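Local coordinates for putative uncharacterized protein smu.1377c (Streptococcus mutans, PDB 3L7V) that is of unknown function but carries a YrdC-like domain, may bind double-stranded RNA and perhaps takes part in tRNA modification, at residues 226-229 with 233-236; 64-69 with 269-274; 123-128 with 277-282. One frame throughout, in Å; residues are numbered along the deposited sequence.

Interaction 1. Residues 226-229 with 233-236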
loop_
_atom_site.group_PDB
_atom_site.type_symbol
_atom_site.label_atom_id
_atom_site.label_comp_id
_atom_site.label_asym_id
_atom_site.label_seq_id
_atom_site.Cartn_x
_atom_site.Cartn_y
_atom_site.Cartn_z
ATOM N N PRO A 226 -20.709 -0.855 -6.972
ATOM C CA PRO A 226 -21.843 -1.088 -7.880
ATOM C C PRO A 226 -22.767 0.125 -8.002
ATOM O O PRO A 226 -23.563 0.221 -8.935
ATOM C CB PRO A 226 -22.604 -2.256 -7.221
ATOM C CG PRO A 226 -21.781 -2.685 -6.046
ATOM C CD PRO A 226 -20.860 -1.567 -5.692
ATOM N N ASP A 227 -22.667 1.041 -7.053
ATOM C CA ASP A 227 -23.530 2.214 -7.035
ATOM C C ASP A 227 -22.913 3.401 -7.780
ATOM O O ASP A 227 -23.494 4.485 -7.806
ATOM C CB ASP A 227 -23.833 2.611 -5.590
ATOM C CG ASP A 227 -22.568 2.854 -4.775
ATOM O OD1 ASP A 227 -22.406 3.984 -4.263
ATOM O OD2 ASP A 227 -21.733 1.924 -4.660
ATOM N N LYS A 228 -21.739 3.207 -8.373
ATOM C CA LYS A 228 -21.065 4.299 -9.068
ATOM C C LYS A 228 -21.025 4.072 -10.569
ATOM O O LYS A 228 -21.402 3.007 -11.049
ATOM C CB LYS A 228 -19.644 4.498 -8.529
ATOM C CG LYS A 228 -19.608 4.926 -7.061
ATOM C CD LYS A 228 -20.464 6.159 -6.831
ATOM C CE LYS A 228 -20.588 6.508 -5.351
ATOM N NZ LYS A 228 -19.400 7.236 -4.832
ATOM N N THR A 229 -20.583 5.092 -11.301
ATOM C CA THR A 229 -20.317 4.968 -12.731
ATOM C C THR A 229 -18.831 5.168 -12.950
ATOM O O THR A 229 -18.099 5.480 -12.011
ATOM C CB THR A 229 -21.036 6.043 -13.544
ATOM O OG1 THR A 229 -20.372 7.299 -13.356
ATOM C CG2 THR A 229 -22.495 6.168 -13.122
ATOM N N ARG A 233 -16.786 6.759 -9.780
ATOM C CA ARG A 233 -16.071 5.817 -8.919
ATOM C C ARG A 233 -14.734 6.399 -8.460
ATOM O O ARG A 233 -14.083 7.128 -9.207
ATOM C CB ARG A 233 -15.797 4.508 -9.667
ATOM C CG ARG A 233 -14.924 4.696 -10.907
ATOM C CD ARG A 233 -14.749 3.400 -11.704
ATOM N NE ARG A 233 -13.958 2.407 -10.976
ATOM C CZ ARG A 233 -12.631 2.401 -10.927
ATOM N NH1 ARG A 233 -11.943 3.335 -11.565
ATOM N NH2 ARG A 233 -11.987 1.466 -10.234
ATOM N N TYR A 234 -14.323 6.062 -7.235
ATOM C CA TYR A 234 -12.965 6.339 -6.756
ATOM C C TYR A 234 -11.892 5.509 -7.493
ATOM O O TYR A 234 -12.102 4.335 -7.804
ATOM C CB TYR A 234 -12.875 6.076 -5.247
ATOM C CG TYR A 234 -13.662 7.053 -4.412
ATOM C CD1 TYR A 234 -14.883 6.700 -3.852
ATOM C CD2 TYR A 234 -13.189 8.338 -4.189
ATOM C CE1 TYR A 234 -15.609 7.603 -3.082
ATOM C CE2 TYR A 234 -13.913 9.253 -3.428
ATOM C CZ TYR A 234 -15.113 8.877 -2.879
ATOM O OH TYR A 234 -15.814 9.779 -2.129
ATOM N N GLU A 235 -10.733 6.108 -7.742
ATOM C CA GLU A 235 -9.663 5.419 -8.460
ATOM C C GLU A 235 -8.412 5.174 -7.589
ATOM O O GLU A 235 -7.388 4.653 -8.065
ATOM C CB GLU A 235 -9.284 6.200 -9.724
ATOM C CG GLU A 235 -10.460 6.589 -10.616
ATOM C CD GLU A 235 -10.022 7.029 -12.020
ATOM O OE1 GLU A 235 -10.268 8.197 -12.389
ATOM O OE2 GLU A 235 -9.429 6.203 -12.754
ATOM N N GLN A 236 -8.497 5.537 -6.314
ATOM C CA GLN A 236 -7.366 5.389 -5.408
ATOM C C GLN A 236 -7.856 5.258 -3.965
ATOM O O GLN A 236 -9.022 5.527 -3.675
ATOM C CB GLN A 236 -6.469 6.620 -5.525
ATOM C CG GLN A 236 -7.229 7.913 -5.281
ATOM C CD GLN A 236 -6.492 9.143 -5.758
ATOM O OE1 GLN A 236 -6.869 10.265 -5.423
ATOM N NE2 GLN A 236 -5.433 8.942 -6.543
#
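Arg233 folds back on Lys228 and Thr229 through an alpha-turn, the five-residue reversal defined by a bond from the carbonyl of one residue to the N-H four places on. That bond runs from Arg233 N to Thr229 O, 2.9 Å long; it is bent at the hydrogen (137°), although the carbonyl points almost directly at the donor (166°). The turn lies in the loop between helix 218-223 and strand 239-241, a surface position where none of the touching residues is buried.

The base of the Arg233 side chain lies alongside the same carbonyl. The backbone sets Arg233 CB 3.4 Å from Thr229 O; chi1 of 61°, with CG between backbone N and carbonyl carbon, keeps Arg233 CG near it as well, at 3.5 Å from Thr229 O. Beyond these methylenes the chain bends at chi3 and carries the guanidinium away from 226-229. At its far end, Arg233 NH1 makes a long salt bridge of 4.0 Å with Glu235 OE2, which lies in the guanidinium plane at its edge. Arg233 NH2 gives a weak bond to Val66 O, a weak link between this loop and the turn at 65-66. A sulfate, probably from the crystallisation liquor, lies about 5 Å from the Arg233 side chain.

Lys228 packs on the root of the same arginine. Its CB is 3.8 Å from Arg233 CA, and the two CB atoms of Lys228 and Arg233 are 4.0 Å apart. Bends at chi2 and chi4 then turn the amine toward Tyr234. The two side chains pass at a slant, and the amine approaches the phenol ring obliquely; its closest ring atom is Tyr234 CE1, 4.2 Å from Lys228 NZ.

Interaction 2. Residues 64-69 with 269-274. With SO4 (sulfate ion), chain G.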
loop_
_atom_site.group_PDB
_atom_site.type_symbol
_atom_site.label_atom_id
_atom_site.label_comp_id
_atom_site.label_asym_id
_atom_site.label_seq_id
_atom_site.Cartn_x
_atom_site.Cartn_y
_atom_site.Cartn_z
ATOM N N THR A 64 -6.663 -4.901 -7.555
ATOM C CA THR A 64 -6.974 -4.429 -6.204
ATOM C C THR A 64 -8.424 -3.963 -6.146
ATOM O O THR A 64 -9.117 -3.987 -7.162
ATOM C CB THR A 64 -6.083 -3.254 -5.793
ATOM O OG1 THR A 64 -6.449 -2.098 -6.558
ATOM C CG2 THR A 64 -4.627 -3.579 -6.038
ATOM N N LYS A 65 -8.866 -3.520 -4.964
ATOM C CA LYS A 65 -10.208 -2.955 -4.775
ATOM C C LYS A 65 -10.493 -1.728 -5.668
ATOM O O LYS A 65 -11.643 -1.488 -6.047
ATOM C CB LYS A 65 -10.444 -2.562 -3.300
ATOM C CG LYS A 65 -10.737 -3.710 -2.328
ATOM C CD LYS A 65 -10.935 -3.196 -0.881
ATOM C CE LYS A 65 -11.195 -4.339 0.095
ATOM N NZ LYS A 65 -11.252 -3.884 1.525
ATOM N N VAL A 66 -9.462 -0.937 -5.984
ATOM C CA VAL A 66 -9.661 0.246 -6.837
ATOM C C VAL A 66 -8.960 0.208 -8.229
ATOM O O VAL A 66 -8.936 1.216 -8.936
ATOM C CB VAL A 66 -9.268 1.557 -6.110
ATOM C CG1 VAL A 66 -10.136 1.777 -4.879
ATOM C CG2 VAL A 66 -7.798 1.524 -5.734
ATOM N N GLY A 67 -8.410 -0.939 -8.620
ATOM C CA GLY A 67 -7.815 -1.087 -9.945
ATOM C C GLY A 67 -6.691 -2.109 -10.094
ATOM O O GLY A 67 -6.885 -3.275 -9.792
ATOM N N TYR A 68 -5.524 -1.669 -10.570
ATOM C CA TYR A 68 -4.362 -2.548 -10.816
ATOM C C TYR A 68 -3.043 -1.974 -10.271
ATOM O O TYR A 68 -2.798 -0.768 -10.372
ATOM C CB TYR A 68 -4.238 -2.902 -12.326
ATOM C CG TYR A 68 -5.323 -3.878 -12.753
ATOM C CD1 TYR A 68 -6.523 -3.431 -13.291
ATOM C CD2 TYR A 68 -5.168 -5.250 -12.552
ATOM C CE1 TYR A 68 -7.530 -4.330 -13.647
ATOM C CE2 TYR A 68 -6.163 -6.150 -12.895
ATOM C CZ TYR A 68 -7.340 -5.684 -13.447
ATOM O OH TYR A 68 -8.327 -6.581 -13.780
ATOM N N ILE A 69 -2.219 -2.846 -9.673
ATOM C CA ILE A 69 -0.897 -2.475 -9.162
ATOM C C ILE A 69 0.218 -3.335 -9.764
ATOM O O ILE A 69 -0.007 -4.486 -10.151
ATOM C CB ILE A 69 -0.785 -2.598 -7.603
ATOM C CG1 ILE A 69 -1.092 -4.032 -7.139
ATOM C CG2 ILE A 69 -1.662 -1.578 -6.909
ATOM C CD1 ILE A 69 -1.205 -4.210 -5.614
ATOM N N LYS A 269 -7.766 12.068 -0.814
ATOM C CA LYS A 269 -9.158 11.608 -0.797
ATOM C C LYS A 269 -9.289 10.268 -1.550
ATOM O O LYS A 269 -8.518 9.996 -2.464
ATOM C CB LYS A 269 -10.027 12.707 -1.447
ATOM C CG LYS A 269 -11.520 12.603 -1.264
ATOM C CD LYS A 269 -12.214 13.830 -1.861
ATOM C CE LYS A 269 -13.737 13.710 -1.776
ATOM N NZ LYS A 269 -14.448 14.967 -2.165
ATOM N N GLY A 270 -10.245 9.422 -1.175
ATOM C CA GLY A 270 -10.383 8.135 -1.843
ATOM C C GLY A 270 -11.486 7.210 -1.346
ATOM O O GLY A 270 -12.388 7.634 -0.613
ATOM N N LEU A 271 -11.418 5.940 -1.761
ATOM C CA LEU A 271 -12.427 4.938 -1.404
ATOM C C LEU A 271 -12.790 4.974 0.104
ATOM O O LEU A 271 -11.908 4.944 0.966
ATOM C CB LEU A 271 -11.939 3.529 -1.791
ATOM C CG LEU A 271 -12.976 2.398 -1.698
ATOM C CD1 LEU A 271 -14.077 2.552 -2.745
ATOM C CD2 LEU A 271 -12.343 1.012 -1.803
ATOM N N ASP A 272 -14.086 5.038 0.401
ATOM C CA ASP A 272 -14.611 5.011 1.779
ATOM C C ASP A 272 -14.163 6.152 2.693
ATOM O O ASP A 272 -14.085 5.974 3.908
ATOM C CB ASP A 272 -14.297 3.675 2.472
ATOM C CG ASP A 272 -15.231 2.556 2.049
ATOM O OD1 ASP A 272 -16.348 2.840 1.568
ATOM O OD2 ASP A 272 -14.845 1.380 2.206
ATOM N N ILE A 273 -13.878 7.317 2.125
ATOM C CA ILE A 273 -13.416 8.447 2.932
ATOM C C ILE A 273 -14.422 8.796 4.056
ATOM O O ILE A 273 -14.025 9.211 5.145
ATOM C CB ILE A 273 -13.074 9.695 2.052
ATOM C CG1 ILE A 273 -12.536 10.848 2.910
ATOM C CG2 ILE A 273 -14.277 10.129 1.206
ATOM C CD1 ILE A 273 -11.239 10.509 3.654
ATOM N N ASP A 274 -15.715 8.612 3.792
ATOM C CA ASP A 274 -16.739 8.898 4.803
ATOM C C ASP A 274 -16.613 8.028 6.079
ATOM O O ASP A 274 -16.748 8.534 7.199
ATOM C CB ASP A 274 -18.152 8.787 4.196
ATOM C CG ASP A 274 -18.493 7.365 3.737
ATOM O OD1 ASP A 274 -19.641 6.931 3.942
ATOM O OD2 ASP A 274 -17.615 6.670 3.185
HETATM S S SO4 G . -6.545 14.293 -4.187
HETATM O O1 SO4 G . -6.222 13.890 -2.823
HETATM O O2 SO4 G . -6.823 15.724 -4.205
HETATM O O3 SO4 G . -5.415 14.008 -5.067
HETATM O O4 SO4 G . -7.721 13.557 -4.645
#
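Val66 and Leu271 form the tight part of this contact, a small apolar meeting between side chains that run past each other in opposite directions. Val66 CG1 is the touching branch: it lies 3.9 Å from Leu271 CD2 and 4.0 Å from Leu271 CB, so one methyl meets both the tip and the root of the leucine. Leu271 reaches out from the corner of a type II turn spanning Gly270 to Ile273, its CG trans to the main-chain nitrogen (chi1 -170°). Lys65 adds a looser touch, its CB 4.3 Å from Leu271 CD2, while its extended chain takes the amine away to a salt bridge with Asp124 and a bond to Lys164 O.

No hydrogen bond crosses between the segments. The looser side lies toward Lys269, an exposed residue whose backbone N bonds O1 of a sulfate ion, probably from the crystallisation liquor, at 3.1 Å (156° at the hydrogen) and whose side chain stays clear of 64-69.

The valine is presented by a compact turn: Thr64 N bonds Gly67 O at 2.8 Å, and a weak return bond runs from Gly67 N to Thr64 O at 3.5 Å. Thr64 OG1 additionally accepts from Val66 N at 3.3 Å, an ST turn. The backbone pairing of Thr64 with Gly67 identifies a two-residue beta-hairpin turn between antiparallel strands 59-64 and 67-72, here packed against the type II turn that leads into helix 273-283.

Interaction 3. Residues 123-128 with 277-282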
loop_
_atom_site.group_PDB
_atom_site.type_symbol
_atom_site.label_atom_id
_atom_site.label_comp_id
_atom_site.label_asym_id
_atom_site.label_seq_id
_atom_site.Cartn_x
_atom_site.Cartn_y
_atom_site.Cartn_z
ATOM N N GLU A 123 -13.028 -4.336 10.181
ATOM C CA GLU A 123 -14.136 -3.983 9.303
ATOM C C GLU A 123 -13.787 -4.068 7.818
ATOM O O GLU A 123 -14.619 -3.786 6.956
ATOM C CB GLU A 123 -14.655 -2.592 9.663
ATOM C CG GLU A 123 -15.198 -2.536 11.080
ATOM C CD GLU A 123 -15.909 -1.242 11.391
ATOM O OE1 GLU A 123 -15.964 -0.362 10.503
ATOM O OE2 GLU A 123 -16.414 -1.108 12.529
ATOM N N ASP A 124 -12.558 -4.471 7.527
ATOM C CA ASP A 124 -12.103 -4.659 6.149
ATOM C C ASP A 124 -12.163 -3.386 5.290
ATOM O O ASP A 124 -12.748 -3.388 4.210
ATOM C CB ASP A 124 -12.875 -5.794 5.465
ATOM C CG ASP A 124 -12.401 -6.041 4.032
ATOM O OD1 ASP A 124 -11.284 -5.592 3.690
ATOM O OD2 ASP A 124 -13.140 -6.674 3.244
ATOM N N ILE A 125 -11.549 -2.306 5.765
ATOM C CA ILE A 125 -11.485 -1.075 4.985
ATOM C C ILE A 125 -10.055 -0.775 4.544
ATOM O O ILE A 125 -9.133 -0.790 5.363
ATOM C CB ILE A 125 -11.993 0.140 5.749
ATOM C CG1 ILE A 125 -13.409 -0.082 6.294
ATOM C CG2 ILE A 125 -11.986 1.343 4.828
ATOM C CD1 ILE A 125 -13.795 0.919 7.375
ATOM N N LEU A 126 -9.891 -0.492 3.252
ATOM C CA LEU A 126 -8.597 -0.122 2.690
ATOM C C LEU A 126 -8.037 1.170 3.320
ATOM O O LEU A 126 -8.703 2.212 3.330
ATOM C CB LEU A 126 -8.692 -0.030 1.150
ATOM C CG LEU A 126 -7.709 0.792 0.284
ATOM C CD1 LEU A 126 -6.286 0.812 0.798
ATOM C CD2 LEU A 126 -7.733 0.312 -1.157
ATOM N N LEU A 127 -6.806 1.101 3.826
ATOM C CA LEU A 127 -6.209 2.232 4.551
ATOM C C LEU A 127 -4.682 2.291 4.389
ATOM O O LEU A 127 -4.015 1.267 4.531
ATOM C CB LEU A 127 -6.581 2.136 6.055
ATOM C CG LEU A 127 -5.949 3.112 7.046
ATOM C CD1 LEU A 127 -6.640 4.488 6.979
ATOM C CD2 LEU A 127 -6.031 2.540 8.459
ATOM N N GLY A 128 -4.137 3.484 4.120
ATOM C CA GLY A 128 -2.692 3.712 4.120
ATOM C C GLY A 128 -2.208 4.860 5.029
ATOM O O GLY A 128 -2.784 5.946 5.028
HETATM N N MSE A 277 -13.227 9.146 8.127
HETATM C CA MSE A 277 -13.301 10.389 8.896
HETATM C C MSE A 277 -14.141 10.194 10.182
HETATM O O MSE A 277 -13.819 10.739 11.235
HETATM C CB MSE A 277 -13.841 11.542 8.030
HETATM C CG MSE A 277 -12.962 11.898 6.794
HETATM SE SE MSE A 277 -13.547 13.526 5.810
HETATM C CE MSE A 277 -15.291 12.911 5.199
HETATM N N MSE A 278 -15.201 9.398 10.084
HETATM C CA MSE A 278 -15.974 8.988 11.248
HETATM C C MSE A 278 -15.096 8.257 12.277
HETATM O O MSE A 278 -15.236 8.478 13.475
HETATM C CB MSE A 278 -17.177 8.127 10.823
HETATM C CG MSE A 278 -18.211 7.866 11.921
HETATM SE SE MSE A 278 -19.209 9.474 12.522
HETATM C CE MSE A 278 -18.287 9.876 14.191
ATOM N N HIS A 279 -14.177 7.406 11.814
ATOM C CA HIS A 279 -13.273 6.704 12.728
ATOM C C HIS A 279 -12.203 7.641 13.275
ATOM O O HIS A 279 -11.760 7.485 14.409
ATOM C CB HIS A 279 -12.590 5.509 12.049
ATOM C CG HIS A 279 -13.502 4.350 11.786
ATOM N ND1 HIS A 279 -13.441 3.603 10.629
ATOM C CD2 HIS A 279 -14.496 3.810 12.530
ATOM C CE1 HIS A 279 -14.356 2.651 10.672
ATOM N NE2 HIS A 279 -15.009 2.754 11.815
ATOM N N LEU A 280 -11.768 8.607 12.471
ATOM C CA LEU A 280 -10.803 9.569 12.985
ATOM C C LEU A 280 -11.424 10.329 14.162
ATOM O O LEU A 280 -10.779 10.515 15.177
ATOM C CB LEU A 280 -10.323 10.550 11.915
ATOM C CG LEU A 280 -9.249 10.007 10.961
ATOM C CD1 LEU A 280 -9.261 10.752 9.616
ATOM C CD2 LEU A 280 -7.853 10.050 11.606
ATOM N N SER A 281 -12.676 10.751 14.022
ATOM C CA SER A 281 -13.291 11.599 15.034
ATOM C C SER A 281 -13.663 10.834 16.308
ATOM O O SER A 281 -13.783 11.431 17.378
ATOM C CB SER A 281 -14.478 12.392 14.455
ATOM O OG SER A 281 -15.615 11.580 14.225
ATOM N N ASP A 282 -13.812 9.512 16.197
ATOM C CA ASP A 282 -13.997 8.658 17.375
ATOM C C ASP A 282 -12.708 8.431 18.162
ATOM O O ASP A 282 -12.757 8.194 19.360
ATOM C CB ASP A 282 -14.610 7.306 16.996
ATOM C CG ASP A 282 -16.090 7.413 16.640
ATOM O OD1 ASP A 282 -16.770 8.346 17.125
ATOM O OD2 ASP A 282 -16.579 6.556 15.873
#
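His279 meets Glu123 and Ile125 with the same edge of its imidazole, the one that carries CE1. Glu123 OE1 lies 3.4 Å from His279 CE1 and 3.5 Å from His279 NE2, near the ring plane. The carboxylate is turned well out of that plane, the two planes being 62° apart, and the pair makes no hydrogen bond. The neighbouring negative charge could still polarise the ring. The Ile125 and His279 side chains point at each other from opposite directions, and Ile125 CD1 rests in the ring plane at the edge, 3.8 Å from His279 CE1. A carboxylate oxygen and a methyl group therefore share one ring carbon.

Around this first shell, the helix and a second histidine help position the ring. His279 CG is anti to its carbonyl carbon (chi1 -72°), which sends the imidazole out from helix 273-283 toward 123-128, and His120 of helix 111-123 meets it edge-to-face. Ile125 also touches His120, and Leu280 on the same C-terminal helix touches Phe116. Within that helix Met278 O accepts twice from one face of its plane, from Asp282 N at 3.2 Å and from Ser281 OG, also at 3.2 Å.

Further out, Asp124 takes positive phi and two bonds return into the last helical turn. Glu123 and Ile125 thus sit on either side in sequence of Asp124, the positive-phi residue of a Schellman motif that closes helix 111-123 and turns the chain into strand 127-132, with helix 273-283 packed against this helix-to-strand connection.

Interaction 1 is a surface contact local to one loop, held by a backbone bond and lysine and arginine methylenes; interactions 2 and 3 are partly buried and join segments far apart in sequence. Both of these bring the region of helix 273-283 to the mixed sheet: interaction 2 uses the turn before it and methyl packing, interaction 3 its middle and a histidine edge. The Lys65-Asp124 salt bridge joins these two, whose centres are about 13 Å apart. Interaction 1 abuts interaction 2, where Gln236 O probably accepts from Leu271 N at 3.1 Å, but it does not touch interaction 3.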